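PDB 5LHF: N-(5'-phosphoribosyl)anthranilate isomerase from Thermococcus kodakarensis, which catalyses the isomerisation of N-(5-phospho-beta-D-ribosyl)anthranilate to 1-(2-carboxyphenylamino)-1-deoxy-D-ribulose 5-phosphate, the third step from chorismate to L-tryptophan. Local coordinates for residues A89-K94 / Q127-K132. Sequence-based numbering, arbitrary orientation.
Sequences AVNRLK and QYEVDK
Asn91 and Glu129 mark the nearest backbone approach, CA to CA 7.4 Å, between a turn of helix 87-97 and the loop 127-131 that leads into strand 132-136; at that spacing side chains and one loop carbonyl make the contact. Lys94 NZ donates to Glu129 O at 2.7 Å, tilted 34° from the carbonyl plane, and also to Asn91 OD1 one helical turn back. A bend at chi3 (55°), after one at chi2, brings the lysine CE within 3.6 Å of Glu129 O. Asn91 spans the gap with both ends of its amide: ND2 bonds Glu129 OE1 at 2.8 Å, nearly straight (164°), meeting the carboxylate from above its plane, while OD1 accepts from a water that in turn accepts from Glu129 N. In this closed eight-stranded TIM barrel, the helix after the fourth strand thus meets the entry to the sixth, and Val101 of the intervening fifth strand touches both Lys94 and Val130. The apolar side rests on Val90: CG2 lies in plane at the Tyr128 ring edge, 3.8 Å from CE1, and CG1 meets Val130 CG1 at 4.0 Å. Tyr128 OH, hydrogen-bonded to Met85 O, ties the ring to the loop preceding the helix.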
ATOM      1  N   ALA A  89      -6.919   4.523  18.001  1.00 28.51           N
ATOM      2  CA  ALA A  89      -7.901   4.908  16.991  1.00 23.07           C
ATOM      3  C   ALA A  89      -7.992   3.872  15.872  1.00 22.44           C
ATOM      4  O   ALA A  89      -9.088   3.573  15.381  1.00 21.43           O
ATOM      5  CB  ALA A  89      -7.554   6.289  16.437  1.00 23.75           C
ATOM      6  N   VAL A  90      -6.851   3.316  15.450  1.00 19.16           N
ATOM      7  CA  VAL A  90      -6.873   2.207  14.499  1.00 12.32           C
ATOM      8  C   VAL A  90      -7.722   1.058  15.033  1.00 16.15           C
ATOM      9  O   VAL A  90      -8.543   0.486  14.308  1.00 23.45           O
ATOM     10  CB  VAL A  90      -5.432   1.754  14.179  1.00 14.74           C
ATOM     11  CG1 VAL A  90      -5.444   0.508  13.297  1.00 17.10           C
ATOM     12  CG2 VAL A  90      -4.676   2.861  13.481  1.00 15.53           C
ATOM     13  N   ASN A  91      -7.549   0.711  16.314  1.00 17.52           N
ATOM     14  CA  ASN A  91      -8.318  -0.388  16.891  1.00 19.03           C
ATOM     15  C   ASN A  91      -9.801  -0.060  16.979  1.00 22.96           C
ATOM     16  O   ASN A  91     -10.644  -0.946  16.799  1.00 26.17           O
ATOM     17  CB  ASN A  91      -7.773  -0.741  18.272  1.00 22.68           C
ATOM     18  CG  ASN A  91      -6.565  -1.652  18.205  1.00 35.07           C
ATOM     19  OD1 ASN A  91      -6.086  -2.007  17.122  1.00 33.40           O
ATOM     20  ND2 ASN A  91      -6.060  -2.035  19.368  1.00 32.25           N
ATOM     21  N   ARG A  92     -10.144   1.201  17.268  1.00 27.16           N
ATOM     22  CA  ARG A  92     -11.551   1.576  17.315  1.00 25.68           C
ATOM     23  C   ARG A  92     -12.235   1.301  15.985  1.00 16.43           C
ATOM     24  O   ARG A  92     -13.391   0.868  15.951  1.00 24.73           O
ATOM     25  CB  ARG A  92     -11.712   3.054  17.714  1.00 21.31           C
ATOM     26  CG  ARG A  92     -11.432   3.371  19.196  1.00 19.71           C
ATOM     27  CD  ARG A  92     -11.994   4.750  19.603  1.00 19.58           C
ATOM     28  NE  ARG A  92     -13.418   4.851  19.297  1.00 22.11           N
ATOM     29  CZ  ARG A  92     -14.084   5.994  19.134  1.00 24.49           C
ATOM     30  NH1 ARG A  92     -13.472   7.170  19.240  1.00 18.37           N
ATOM     31  NH2 ARG A  92     -15.374   5.952  18.841  1.00 22.53           N
ATOM     32  N   LEU A  93     -11.535   1.546  14.870  1.00 15.42           N
ATOM     33  CA  LEU A  93     -12.128   1.297  13.565  1.00 17.48           C
ATOM     34  C   LEU A  93     -12.394  -0.187  13.339  1.00 16.93           C
ATOM     35  O   LEU A  93     -13.444  -0.553  12.802  1.00 21.07           O
ATOM     36  CB  LEU A  93     -11.224   1.850  12.468  1.00 15.80           C
ATOM     37  CG  LEU A  93     -11.168   3.376  12.415  1.00 14.72           C
ATOM     38  CD1 LEU A  93     -10.021   3.812  11.522  1.00 16.56           C
ATOM     39  CD2 LEU A  93     -12.502   3.909  11.859  1.00 15.30           C
ATOM     40  N   LYS A  94     -11.449  -1.050  13.715  1.00 24.21           N
ATOM     41  CA  LYS A  94     -11.639  -2.486  13.515  1.00 21.67           C
ATOM     42  C   LYS A  94     -12.810  -3.015  14.333  1.00 27.64           C
ATOM     43  O   LYS A  94     -13.578  -3.854  13.852  1.00 37.89           O
ATOM     44  CB  LYS A  94     -10.358  -3.244  13.869  1.00 24.24           C
ATOM     45  CG  LYS A  94      -9.161  -2.888  12.999  1.00 26.68           C
ATOM     46  CD  LYS A  94      -7.870  -2.956  13.809  1.00 25.73           C
ATOM     47  CE  LYS A  94      -7.701  -4.315  14.465  1.00 25.67           C
ATOM     48  NZ  LYS A  94      -6.555  -4.285  15.415  1.00 28.73           N
ATOM     49  N   GLN A 127       3.855  -1.083  17.845  1.00 36.74           N
ATOM     50  CA  GLN A 127       2.770  -0.396  18.543  1.00 29.42           C
ATOM     51  C   GLN A 127       1.395  -0.682  17.956  1.00 36.95           C
ATOM     52  O   GLN A 127       0.390  -0.386  18.619  1.00 34.44           O
ATOM     53  CB  GLN A 127       3.022   1.111  18.534  1.00 29.72           C
ATOM     54  CG  GLN A 127       4.405   1.517  19.021  1.00 44.97           C
ATOM     55  CD  GLN A 127       4.583   3.026  19.080  1.00 59.72           C
ATOM     56  OE1 GLN A 127       3.643   3.780  18.832  1.00 66.63           O
ATOM     57  NE2 GLN A 127       5.792   3.474  19.405  1.00 60.42           N
ATOM     58  N   TYR A 128       1.319  -1.241  16.747  1.00 30.03           N
ATOM     59  CA  TYR A 128       0.057  -1.425  16.049  1.00 29.56           C
ATOM     60  C   TYR A 128      -0.332  -2.896  16.001  1.00 33.50           C
ATOM     61  O   TYR A 128       0.521  -3.791  16.024  1.00 33.69           O
ATOM     62  CB  TYR A 128       0.130  -0.863  14.619  1.00 30.68           C
ATOM     63  CG  TYR A 128       0.163   0.645  14.567  1.00 29.30           C
ATOM     64  CD1 TYR A 128      -1.004   1.377  14.364  1.00 24.71           C
ATOM     65  CD2 TYR A 128       1.350   1.343  14.744  1.00 24.06           C
ATOM     66  CE1 TYR A 128      -0.984   2.761  14.327  1.00 26.22           C
ATOM     67  CE2 TYR A 128       1.377   2.733  14.713  1.00 28.30           C
ATOM     68  CZ  TYR A 128       0.202   3.435  14.504  1.00 28.70           C
ATOM     69  OH  TYR A 128       0.205   4.809  14.460  1.00 32.22           O
ATOM     70  N   GLU A 129      -1.636  -3.132  15.928  1.00 32.21           N
ATOM     71  CA  GLU A 129      -2.205  -4.449  15.661  1.00 33.36           C
ATOM     72  C   GLU A 129      -2.968  -4.334  14.348  1.00 35.88           C
ATOM     73  O   GLU A 129      -4.103  -3.846  14.326  1.00 30.58           O
ATOM     74  CB  GLU A 129      -3.114  -4.910  16.800  1.00 40.87           C
ATOM     75  CG  GLU A 129      -2.507  -4.781  18.195  1.00 56.12           C
ATOM     76  CD  GLU A 129      -3.548  -4.568  19.269  1.00 67.39           C
ATOM     77  OE1 GLU A 129      -3.626  -3.443  19.805  1.00 68.01           O
ATOM     78  OE2 GLU A 129      -4.294  -5.520  19.580  1.00 71.10           O
ATOM     79  N   VAL A 130      -2.351  -4.767  13.247  1.00 31.86           N
ATOM     80  CA  VAL A 130      -2.935  -4.616  11.921  1.00 31.24           C
ATOM     81  C   VAL A 130      -2.726  -5.893  11.124  1.00 28.81           C
ATOM     82  O   VAL A 130      -1.857  -6.714  11.431  1.00 31.21           O
ATOM     83  CB  VAL A 130      -2.353  -3.400  11.165  1.00 27.64           C
ATOM     84  CG1 VAL A 130      -2.925  -2.117  11.747  1.00 22.90           C
ATOM     85  CG2 VAL A 130      -0.833  -3.386  11.264  1.00 29.16           C
ATOM     86  N   ASP A 131      -3.569  -6.067  10.103  1.00 26.00           N
ATOM     87  CA  ASP A 131      -3.448  -7.229   9.236  1.00 29.72           C
ATOM     88  C   ASP A 131      -2.141  -7.182   8.455  1.00 29.53           C
ATOM     89  O   ASP A 131      -1.471  -8.208   8.288  1.00 23.43           O
ATOM     90  CB  ASP A 131      -4.649  -7.302   8.287  1.00 33.41           C
ATOM     91  CG  ASP A 131      -4.709  -8.615   7.496  1.00 35.98           C
ATOM     92  OD1 ASP A 131      -4.635  -9.693   8.120  1.00 38.41           O
ATOM     93  OD2 ASP A 131      -4.827  -8.566   6.246  1.00 30.72           O
ATOM     94  N   LYS A 132      -1.750  -5.997   7.984  1.00 26.00           N
ATOM     95  CA  LYS A 132      -0.650  -5.901   7.035  1.00 24.32           C
ATOM     96  C   LYS A 132       0.161  -4.642   7.291  1.00 22.20           C
ATOM     97  O   LYS A 132      -0.372  -3.609   7.702  1.00 20.77           O
ATOM     98  CB  LYS A 132      -1.143  -5.901   5.579  1.00 26.45           C
ATOM     99  CG  LYS A 132      -1.573  -7.261   5.042  1.00 31.06           C
ATOM    100  CD  LYS A 132      -1.719  -7.215   3.520  1.00 36.42           C
ATOM    101  CE  LYS A 132      -2.346  -8.486   2.946  1.00 37.01           C
ATOM    102  NZ  LYS A 132      -1.401  -9.623   2.840  1.00 39.84           N
TER
HETATM  103  O   HOH W   1      -3.511  -1.024  16.378  1.00 29.66           O
HETATM  104  O   HOH W   2      -6.061  -6.658  16.970  1.00 43.95           O